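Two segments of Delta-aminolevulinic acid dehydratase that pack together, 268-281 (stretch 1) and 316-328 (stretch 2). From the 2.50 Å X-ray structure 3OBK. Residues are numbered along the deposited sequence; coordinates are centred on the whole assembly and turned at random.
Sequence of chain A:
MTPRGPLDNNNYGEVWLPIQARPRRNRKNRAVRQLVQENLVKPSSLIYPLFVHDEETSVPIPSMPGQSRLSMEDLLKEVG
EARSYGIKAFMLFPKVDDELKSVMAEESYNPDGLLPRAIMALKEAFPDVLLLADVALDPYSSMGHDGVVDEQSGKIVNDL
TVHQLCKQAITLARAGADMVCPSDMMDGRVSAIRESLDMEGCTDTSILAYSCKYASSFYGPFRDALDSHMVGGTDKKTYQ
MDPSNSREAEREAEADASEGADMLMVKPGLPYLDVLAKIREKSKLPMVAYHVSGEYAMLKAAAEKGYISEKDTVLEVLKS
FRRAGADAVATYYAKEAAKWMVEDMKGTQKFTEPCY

Stretch 1 (268-281) PGLPYLDVLAKIRE
Stretch 2 316-328: EVLKSFRRAGADA

Leu273 is the knob of this contact: with chi1 m and chi2 t it sits among Ser320, Phe321, Arg323 and Ala324, its CD2 3.7 Å from Phe321 CD1 and 3.9 Å from Ala324 CB. One turn on, Leu276 (chi1 t, chi2 p) places CD2 3.8 Å from Ala324 CB and 4.1 Å from Ala326 CB. The two helices, 273-281 and 316-324, run in the same general direction, their axes 35° apart and 9.4 Å at closest approach. The register is marked by two alanines: Ala277 CA lies 5.1 Å from Ala324 CA, near enough for a CA-H...O contact of 3.2 Å from Ala277 CA to Ala324 O.

Before the first helix, a 3-10 segment at 270-271 brings in Leu270 (m, t). Its CD2 covers one face of the Phe321 ring (chi1 -85°, chi2 -68°), while Leu270 CD1 reaches Val317 CG2 at 3.9 Å. Gly269 CA meets the ring edge, 3.5 Å from Phe321 CE1; a CB there would clash with Phe321 CZ.

Gly325, the first residue to leave helical phi/psi, forms a Schellman motif (phi 127°, psi 13°), a conformation that itself calls for glycine, and a CB would also strike Arg280 CG. At this polar edge Arg280 (t, p) donates weakly from NE to Gly325 O (3.4 Å), and Arg280 NH2 forms a salt bridge with Asp327 OD1 (3.3 Å), its hydrogen bond also weak.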

# COMPACT_ATOMS: atom_id res chain seq x y z
N PRO A 268 9.95 9.17 -25.52
CA PRO A 268 10.71 10.41 -25.30
C PRO A 268 10.78 10.88 -23.85
O PRO A 268 10.48 10.13 -22.95
CB PRO A 268 9.97 11.43 -26.17
CG PRO A 268 9.27 10.59 -27.21
CD PRO A 268 8.89 9.34 -26.52
N GLY A 269 11.20 12.12 -23.64
CA GLY A 269 11.67 12.58 -22.34
C GLY A 269 10.69 13.39 -21.53
O GLY A 269 9.86 12.83 -20.83
N LEU A 270 10.77 14.70 -21.63
CA LEU A 270 9.94 15.60 -20.84
C LEU A 270 8.46 15.27 -20.96
O LEU A 270 7.75 15.24 -19.95
CB LEU A 270 10.18 17.06 -21.23
CG LEU A 270 11.48 17.66 -20.74
CD1 LEU A 270 11.52 19.14 -21.11
CD2 LEU A 270 11.65 17.46 -19.24
N PRO A 271 7.96 15.02 -22.17
CA PRO A 271 6.55 14.68 -22.19
C PRO A 271 6.19 13.31 -21.63
O PRO A 271 5.05 12.93 -21.74
CB PRO A 271 6.18 14.74 -23.68
CG PRO A 271 7.34 15.34 -24.38
CD PRO A 271 8.54 15.11 -23.51
N TYR A 272 7.13 12.57 -21.06
CA TYR A 272 6.81 11.24 -20.49
C TYR A 272 7.29 11.07 -19.04
O TYR A 272 7.44 9.95 -18.54
CB TYR A 272 7.31 10.15 -21.45
CG TYR A 272 6.55 10.21 -22.76
CD1 TYR A 272 5.35 9.54 -22.91
CD2 TYR A 272 7.00 11.02 -23.81
CE1 TYR A 272 4.62 9.61 -24.11
CE2 TYR A 272 6.27 11.11 -25.02
CZ TYR A 272 5.07 10.42 -25.15
OH TYR A 272 4.33 10.51 -26.30
N LEU A 273 7.48 12.20 -18.35
CA LEU A 273 8.02 12.17 -16.99
C LEU A 273 7.09 11.42 -16.07
O LEU A 273 7.52 10.79 -15.13
CB LEU A 273 8.33 13.58 -16.45
CG LEU A 273 9.42 14.47 -17.15
CD1 LEU A 273 9.60 15.82 -16.44
CD2 LEU A 273 10.75 13.72 -17.29
N ASP A 274 5.80 11.42 -16.37
CA ASP A 274 4.84 10.61 -15.59
C ASP A 274 5.12 9.11 -15.71
O ASP A 274 4.98 8.38 -14.73
CB ASP A 274 3.37 10.88 -15.97
CG ASP A 274 3.09 10.59 -17.40
OD1 ASP A 274 3.88 11.10 -18.23
OD2 ASP A 274 2.10 9.88 -17.73
N VAL A 275 5.46 8.66 -16.90
CA VAL A 275 5.74 7.25 -17.09
C VAL A 275 7.07 6.91 -16.43
O VAL A 275 7.22 5.87 -15.80
CB VAL A 275 5.78 6.92 -18.59
CG1 VAL A 275 6.15 5.43 -18.82
CG2 VAL A 275 4.45 7.27 -19.20
N LEU A 276 8.04 7.81 -16.59
CA LEU A 276 9.33 7.69 -15.95
C LEU A 276 9.17 7.52 -14.46
O LEU A 276 9.72 6.59 -13.89
CB LEU A 276 10.20 8.92 -16.27
CG LEU A 276 11.61 8.97 -15.71
CD1 LEU A 276 12.49 7.86 -16.27
CD2 LEU A 276 12.24 10.33 -16.01
N ALA A 277 8.40 8.40 -13.81
CA ALA A 277 8.22 8.33 -12.35
C ALA A 277 7.52 7.06 -11.94
O ALA A 277 7.84 6.47 -10.93
CB ALA A 277 7.48 9.51 -11.81
N LYS A 278 6.54 6.63 -12.73
CA LYS A 278 5.75 5.48 -12.32
C LYS A 278 6.61 4.22 -12.37
O LYS A 278 6.60 3.44 -11.43
CB LYS A 278 4.49 5.34 -13.15
CG LYS A 278 3.64 4.12 -12.80
CD LYS A 278 3.34 3.97 -11.27
CE LYS A 278 1.93 4.45 -10.87
NZ LYS A 278 1.90 4.89 -9.42
N ILE A 279 7.39 4.07 -13.45
CA ILE A 279 8.27 2.92 -13.60
C ILE A 279 9.38 2.97 -12.57
O ILE A 279 9.78 1.96 -12.05
CB ILE A 279 8.84 2.79 -15.03
CG1 ILE A 279 7.69 2.64 -16.04
CG2 ILE A 279 9.77 1.57 -15.12
CD1 ILE A 279 6.57 1.62 -15.64
N ARG A 280 9.87 4.16 -12.26
CA ARG A 280 10.84 4.30 -11.15
C ARG A 280 10.33 3.77 -9.83
O ARG A 280 11.07 3.20 -9.07
CB ARG A 280 11.19 5.77 -10.97
CG ARG A 280 12.17 6.05 -9.83
CD ARG A 280 13.32 5.08 -9.87
NE ARG A 280 14.58 5.74 -9.62
CZ ARG A 280 15.21 5.77 -8.44
NH1 ARG A 280 14.72 5.13 -7.36
NH2 ARG A 280 16.38 6.41 -8.38
N GLU A 281 9.05 4.01 -9.56
CA GLU A 281 8.42 3.66 -8.30
C GLU A 281 8.34 2.15 -8.19
O GLU A 281 8.56 1.59 -7.14
CB GLU A 281 7.03 4.30 -8.24
CG GLU A 281 6.19 4.06 -6.99
CD GLU A 281 4.87 4.88 -6.98
OE1 GLU A 281 4.36 5.23 -8.09
OE2 GLU A 281 4.33 5.15 -5.85
N GLU A 316 17.50 23.34 -16.03
CA GLU A 316 16.24 22.99 -15.32
C GLU A 316 15.65 21.67 -15.87
O GLU A 316 15.15 20.83 -15.14
CB GLU A 316 15.25 24.13 -15.46
CG GLU A 316 13.85 23.85 -14.94
CD GLU A 316 12.94 25.09 -14.95
OE1 GLU A 316 13.44 26.23 -15.15
OE2 GLU A 316 11.72 24.92 -14.75
N VAL A 317 15.72 21.52 -17.18
CA VAL A 317 15.25 20.34 -17.84
C VAL A 317 15.98 19.14 -17.27
O VAL A 317 15.37 18.19 -16.85
CB VAL A 317 15.47 20.47 -19.38
CG1 VAL A 317 15.43 19.09 -20.07
CG2 VAL A 317 14.45 21.43 -19.96
N LEU A 318 17.30 19.21 -17.21
CA LEU A 318 18.08 18.08 -16.68
C LEU A 318 17.76 17.77 -15.20
O LEU A 318 17.64 16.61 -14.81
CB LEU A 318 19.57 18.32 -16.87
CG LEU A 318 20.06 18.53 -18.30
CD1 LEU A 318 21.55 18.77 -18.32
CD2 LEU A 318 19.70 17.34 -19.19
N LYS A 319 17.58 18.81 -14.40
CA LYS A 319 17.12 18.65 -13.03
C LYS A 319 15.75 17.99 -12.99
O LYS A 319 15.52 17.13 -12.15
CB LYS A 319 17.08 20.00 -12.29
CG LYS A 319 16.77 19.93 -10.83
CD LYS A 319 17.75 19.06 -10.06
CE LYS A 319 19.14 19.64 -10.00
NZ LYS A 319 19.22 20.90 -9.15
N SER A 320 14.87 18.37 -13.90
CA SER A 320 13.55 17.75 -13.98
C SER A 320 13.57 16.23 -14.29
O SER A 320 12.87 15.49 -13.66
CB SER A 320 12.65 18.51 -14.97
OG SER A 320 12.29 19.78 -14.42
N PHE A 321 14.39 15.78 -15.23
CA PHE A 321 14.52 14.33 -15.51
C PHE A 321 14.96 13.54 -14.28
O PHE A 321 14.56 12.39 -14.03
CB PHE A 321 15.60 14.08 -16.55
CG PHE A 321 15.12 14.21 -17.93
CD1 PHE A 321 14.23 13.29 -18.45
CD2 PHE A 321 15.57 15.24 -18.73
CE1 PHE A 321 13.78 13.43 -19.74
CE2 PHE A 321 15.14 15.35 -20.01
CZ PHE A 321 14.25 14.47 -20.51
N ARG A 322 15.80 14.20 -13.52
CA ARG A 322 16.40 13.61 -12.38
C ARG A 322 15.39 13.53 -11.23
O ARG A 322 15.23 12.48 -10.63
CB ARG A 322 17.63 14.44 -12.06
CG ARG A 322 18.65 13.72 -11.32
CD ARG A 322 19.85 13.13 -12.11
NE ARG A 322 20.69 12.73 -10.97
CZ ARG A 322 20.93 11.50 -10.53
NH1 ARG A 322 21.62 11.33 -9.42
NH2 ARG A 322 20.57 10.44 -11.20
N ARG A 323 14.66 14.61 -10.96
CA ARG A 323 13.60 14.60 -9.95
C ARG A 323 12.52 13.53 -10.27
O ARG A 323 12.09 12.79 -9.40
CB ARG A 323 12.95 15.97 -9.86
CG ARG A 323 11.81 16.08 -8.86
CD ARG A 323 10.84 17.25 -9.14
NE ARG A 323 10.34 17.14 -10.49
CZ ARG A 323 10.53 17.99 -11.50
NH1 ARG A 323 11.14 19.15 -11.35
NH2 ARG A 323 10.05 17.67 -12.69
N ALA A 324 12.14 13.47 -11.54
CA ALA A 324 11.18 12.53 -12.07
C ALA A 324 11.61 11.06 -11.94
O ALA A 324 10.78 10.18 -11.98
CB ALA A 324 10.90 12.86 -13.50
N GLY A 325 12.90 10.80 -11.79
CA GLY A 325 13.40 9.44 -11.45
C GLY A 325 14.46 8.91 -12.40
O GLY A 325 14.75 7.75 -12.39
N ALA A 326 15.05 9.75 -13.24
CA ALA A 326 16.11 9.27 -14.14
C ALA A 326 17.42 9.16 -13.37
O ALA A 326 17.91 10.14 -12.81
CB ALA A 326 16.32 10.19 -15.30
N ASP A 327 17.98 7.96 -13.36
CA ASP A 327 19.34 7.82 -12.94
C ASP A 327 20.26 8.44 -13.98
O ASP A 327 21.18 9.17 -13.63
CB ASP A 327 19.65 6.36 -12.72
CG ASP A 327 18.82 5.77 -11.62
OD1 ASP A 327 18.94 6.26 -10.47
OD2 ASP A 327 18.03 4.86 -11.91
N ALA A 328 20.01 8.18 -15.25
CA ALA A 328 20.85 8.76 -16.33
C ALA A 328 19.92 9.38 -17.33
O ALA A 328 18.78 8.93 -17.45
CB ALA A 328 21.68 7.69 -17.00